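Local coordinates for prophage MuSo2, 43 kDa tail protein (Shewanella oneidensis, PDB 3CDD) that probably serves as a structural protein of the tail baseplate in a Mu-like phage, assembling from three copies of the chain, at residues Gly45-Ala48 with Gln49-Phe53; Ser83-Glu86 with Ser87-Thr90. All coordinates share one frame; numbering follows the deposited sequence.

Interaction 1 (Gly45-Ala48 with Gln49-Phe53)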
# COMPACT_ATOMS: atom_id res chain seq x y z
N GLY A 45 33.48 -14.78 16.74
CA GLY A 45 34.81 -14.57 16.19
C GLY A 45 34.81 -13.69 14.94
O GLY A 45 35.86 -13.47 14.34
N ASN A 46 33.63 -13.20 14.53
CA ASN A 46 33.49 -12.26 13.41
C ASN A 46 33.99 -12.92 12.13
O ASN A 46 34.55 -12.27 11.23
CB ASN A 46 34.25 -10.96 13.70
CG ASN A 46 33.50 -9.72 13.24
OD1 ASN A 46 32.27 -9.71 13.13
ND2 ASN A 46 34.25 -8.64 12.98
N ASP A 47 33.74 -14.23 12.05
CA ASP A 47 34.28 -15.06 10.99
C ASP A 47 33.18 -15.88 10.32
O ASP A 47 33.41 -16.97 9.82
CB ASP A 47 35.39 -15.96 11.56
CG ASP A 47 34.93 -16.82 12.73
OD1 ASP A 47 33.79 -16.64 13.23
OD2 ASP A 47 35.71 -17.70 13.15
N ALA A 48 31.97 -15.34 10.33
CA ALA A 48 30.81 -15.96 9.71
C ALA A 48 31.04 -16.33 8.24
O ALA A 48 30.57 -17.36 7.77
CB ALA A 48 29.61 -15.04 9.83
N GLN A 49 31.76 -15.48 7.52
CA GLN A 49 31.90 -15.66 6.07
C GLN A 49 32.83 -16.83 5.71
O GLN A 49 32.86 -17.27 4.56
CB GLN A 49 32.32 -14.35 5.42
CG GLN A 49 31.25 -13.25 5.57
CD GLN A 49 31.60 -11.96 4.87
OE1 GLN A 49 32.31 -11.95 3.86
NE2 GLN A 49 31.09 -10.86 5.40
N TYR A 50 33.57 -17.33 6.70
CA TYR A 50 34.44 -18.51 6.51
C TYR A 50 33.81 -19.79 7.09
O TYR A 50 34.47 -20.82 7.18
CB TYR A 50 35.84 -18.27 7.12
CG TYR A 50 36.40 -16.90 6.81
CD1 TYR A 50 37.07 -16.64 5.61
CD2 TYR A 50 36.25 -15.85 7.72
CE1 TYR A 50 37.57 -15.36 5.32
CE2 TYR A 50 36.74 -14.58 7.44
CZ TYR A 50 37.39 -14.33 6.25
OH TYR A 50 37.88 -13.06 6.00
N LYS A 51 32.53 -19.72 7.45
CA LYS A 51 31.87 -20.77 8.25
C LYS A 51 30.47 -21.15 7.76
O LYS A 51 29.60 -21.49 8.58
CB LYS A 51 31.86 -20.38 9.75
CG LYS A 51 33.25 -20.43 10.40
CD LYS A 51 33.24 -20.33 11.91
CE LYS A 51 34.57 -20.87 12.46
NZ LYS A 51 34.89 -20.43 13.87
N ALA A 52 30.27 -21.07 6.44
CA ALA A 52 29.06 -21.58 5.79
C ALA A 52 28.80 -23.03 6.21
O ALA A 52 29.72 -23.84 6.27
CB ALA A 52 29.19 -21.48 4.26
N PHE A 53 27.53 -23.35 6.50
CA PHE A 53 27.18 -24.60 7.18
C PHE A 53 26.30 -25.54 6.36
O PHE A 53 26.67 -26.70 6.15
CB PHE A 53 26.57 -24.33 8.59
CG PHE A 53 25.42 -23.34 8.59
CD1 PHE A 53 25.65 -22.00 8.89
CD2 PHE A 53 24.12 -23.76 8.30
CE1 PHE A 53 24.59 -21.09 8.90
CE2 PHE A 53 23.05 -22.86 8.30
CZ PHE A 53 23.28 -21.52 8.61
O HOH W 1 33.21 -13.01 8.38

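Interaction 2 (Ser83-Glu86 with Ser87-Thr90)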
# COMPACT_ATOMS: atom_id res chain seq x y z
N SER A 83 21.17 -14.52 3.69
CA SER A 83 21.83 -13.26 4.01
C SER A 83 22.94 -13.55 5.00
O SER A 83 22.92 -14.58 5.66
CB SER A 83 20.85 -12.25 4.62
OG SER A 83 20.38 -12.71 5.88
N TYR A 84 23.90 -12.63 5.12
CA TYR A 84 24.93 -12.76 6.12
C TYR A 84 25.61 -11.42 6.31
O TYR A 84 25.39 -10.50 5.53
CB TYR A 84 25.98 -13.82 5.70
CG TYR A 84 26.63 -13.50 4.37
CD1 TYR A 84 27.73 -12.63 4.29
CD2 TYR A 84 26.13 -14.05 3.18
CE1 TYR A 84 28.31 -12.31 3.07
CE2 TYR A 84 26.72 -13.74 1.95
CZ TYR A 84 27.80 -12.88 1.91
OH TYR A 84 28.39 -12.59 0.71
N ASP A 85 26.40 -11.30 7.38
CA ASP A 85 27.40 -10.23 7.51
C ASP A 85 28.65 -10.82 8.17
O ASP A 85 28.92 -12.02 8.02
CB ASP A 85 26.86 -9.01 8.25
CG ASP A 85 26.29 -9.33 9.63
OD1 ASP A 85 26.87 -10.16 10.35
OD2 ASP A 85 25.27 -8.74 9.99
N GLU A 86 29.43 -10.02 8.90
CA GLU A 86 30.69 -10.56 9.41
C GLU A 86 30.52 -11.48 10.62
O GLU A 86 31.38 -12.30 10.88
CB GLU A 86 31.71 -9.46 9.68
CG GLU A 86 32.32 -8.95 8.40
CD GLU A 86 32.90 -7.57 8.56
OE1 GLU A 86 32.23 -6.70 9.17
OE2 GLU A 86 34.02 -7.36 8.07
N SER A 87 29.37 -11.39 11.29
CA SER A 87 29.13 -12.19 12.48
C SER A 87 27.75 -12.89 12.47
O SER A 87 27.27 -13.31 13.52
CB SER A 87 29.26 -11.29 13.71
OG SER A 87 28.34 -10.23 13.63
N THR A 88 27.16 -13.04 11.28
CA THR A 88 25.78 -13.51 11.12
C THR A 88 25.67 -14.32 9.84
O THR A 88 26.21 -13.94 8.81
CB THR A 88 24.75 -12.34 11.04
OG1 THR A 88 25.08 -11.34 12.00
CG2 THR A 88 23.33 -12.82 11.32
N ILE A 89 24.99 -15.45 9.93
CA ILE A 89 24.46 -16.14 8.74
C ILE A 89 22.99 -16.46 9.01
O ILE A 89 22.66 -17.12 10.01
CB ILE A 89 25.23 -17.43 8.36
CG1 ILE A 89 26.70 -17.13 8.07
CG2 ILE A 89 24.59 -18.09 7.11
CD1 ILE A 89 27.60 -18.39 7.91
N THR A 90 22.13 -15.96 8.14
CA THR A 90 20.70 -16.20 8.24
C THR A 90 20.26 -16.86 6.95
O THR A 90 20.48 -16.31 5.86
CB THR A 90 19.93 -14.88 8.40
OG1 THR A 90 20.50 -14.13 9.48
CG2 THR A 90 18.46 -15.11 8.67
O HOH W 2 18.00 -14.32 5.06
O HOH W 3 22.12 -12.29 8.17

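Interaction 1 (Gly45-Ala48 with Gln49-Phe53)
Asp47 OD2 and Lys51 NZ form a salt bridge 2.9 Å long, four residues apart on a tight turn. The ammonium group comes to the syn side of the carboxylate, 34° out of its plane. Asp47 CG sits between its own backbone N and carbonyl carbon (chi1 57°), which brings the carboxylate alongside the lysine. The Lys51 chain is extended beyond CG. It runs past the Asp47 carbonyl, with CG 3.5 Å from Asp47 O, and CE then passes close to OD2.

The backbone here makes two overlapping 3-10 turns around Ala48 and Gln49, each closed by an i to i+3 bond. Tyr50 N gives to Asp47 O at 3.1 Å, and Lys51 N gives to Ala48 O at 3.1 Å. The Tyr50 ring meets Asp47 edge-on: CD2 lies 3.9 Å from Asp47 CA and 3.7 Å from Asp47 O. A water closes the start of the turn. It donates to Asn46 O at 3.2 Å and accepts from Gln49 N at 3.0 Å.

Gln49 turns its amide to the second subunit, where OE1 meets Gly195 N and NE2 meets Val198 O, both of that chain. The turn belongs to the long loop between strand 34-42 and strand 62-67. Ala48 packs on Phe43, earlier in the same loop, and on Ile89 of strand 88-97, so the turn's buried side lies against that strand.

Interaction 2 (Ser83-Glu86 with Ser87-Thr90)
Asp85 and Thr88 close a beta hairpin between strand 70-84 and strand 88-97, with Glu86 and Ser87 at its tip. The tip is tightly bonded. Asp85 OD1 accepts from two groups. Ser87 N reaches it at 2.9 Å on the anti side, which makes an Asx turn. Thr88 OG1 donates to it at 2.7 Å from the syn side, 27° out of the carboxylate plane. The first torsion of Asp85, near +55°, folds the carboxylate back over the start of the loop. Lys42 NZ bonds both Thr88 OG1 and Ser87 OG and may partly offset the carboxylate charge.

Behind the tip the main chains are zipped together. Asp85 N gives to Thr88 O at 3.0 Å. Ser83 and Thr90 form an antiparallel hydrogen-bonded pair. Tyr84 and Ile89 form the non-hydrogen-bonded pair on the buried face. Here Tyr84 CB lies 4.1 Å from Ile89 CG1 and only 3.1 Å from Thr88 O. The Tyr84 ring leads away to the second subunit, where its OH bonds Asp309 of that chain. Ser83 and Tyr84 also pair with a strand of that subunit, so strands of two chains share one ladder there.

The face of Ser83 and Thr90 is looser and wetter. Ser83 OG lies 3.4 Å from Thr90 CB, and two waters tie these residues together. One accepts from Ser83 OG and donates to Thr90 O. The other donates to Ser83 OG at 2.9 Å and lies 2.8 Å from Thr90 OG1.

Both interactions lie in the N-terminal GpP-like region, far from the centre of the chain, and their centres are about 8 Å apart. They touch directly: Ala48 N lies 3.1 Å from Glu86 O, a probable hydrogen bond, and Asn46 OD1 packs 3.4 Å from Ser87 CB. Interaction 1 is a turn in a loop, with its ion pair on the outer side and Ala48 and Gln49 buried. Interaction 2 joins two strands and has no salt bridge between its segments; a carboxylate there takes neutral donors instead. Its buried residues are Tyr84 and Ile89. Both contacts reach the second subunit.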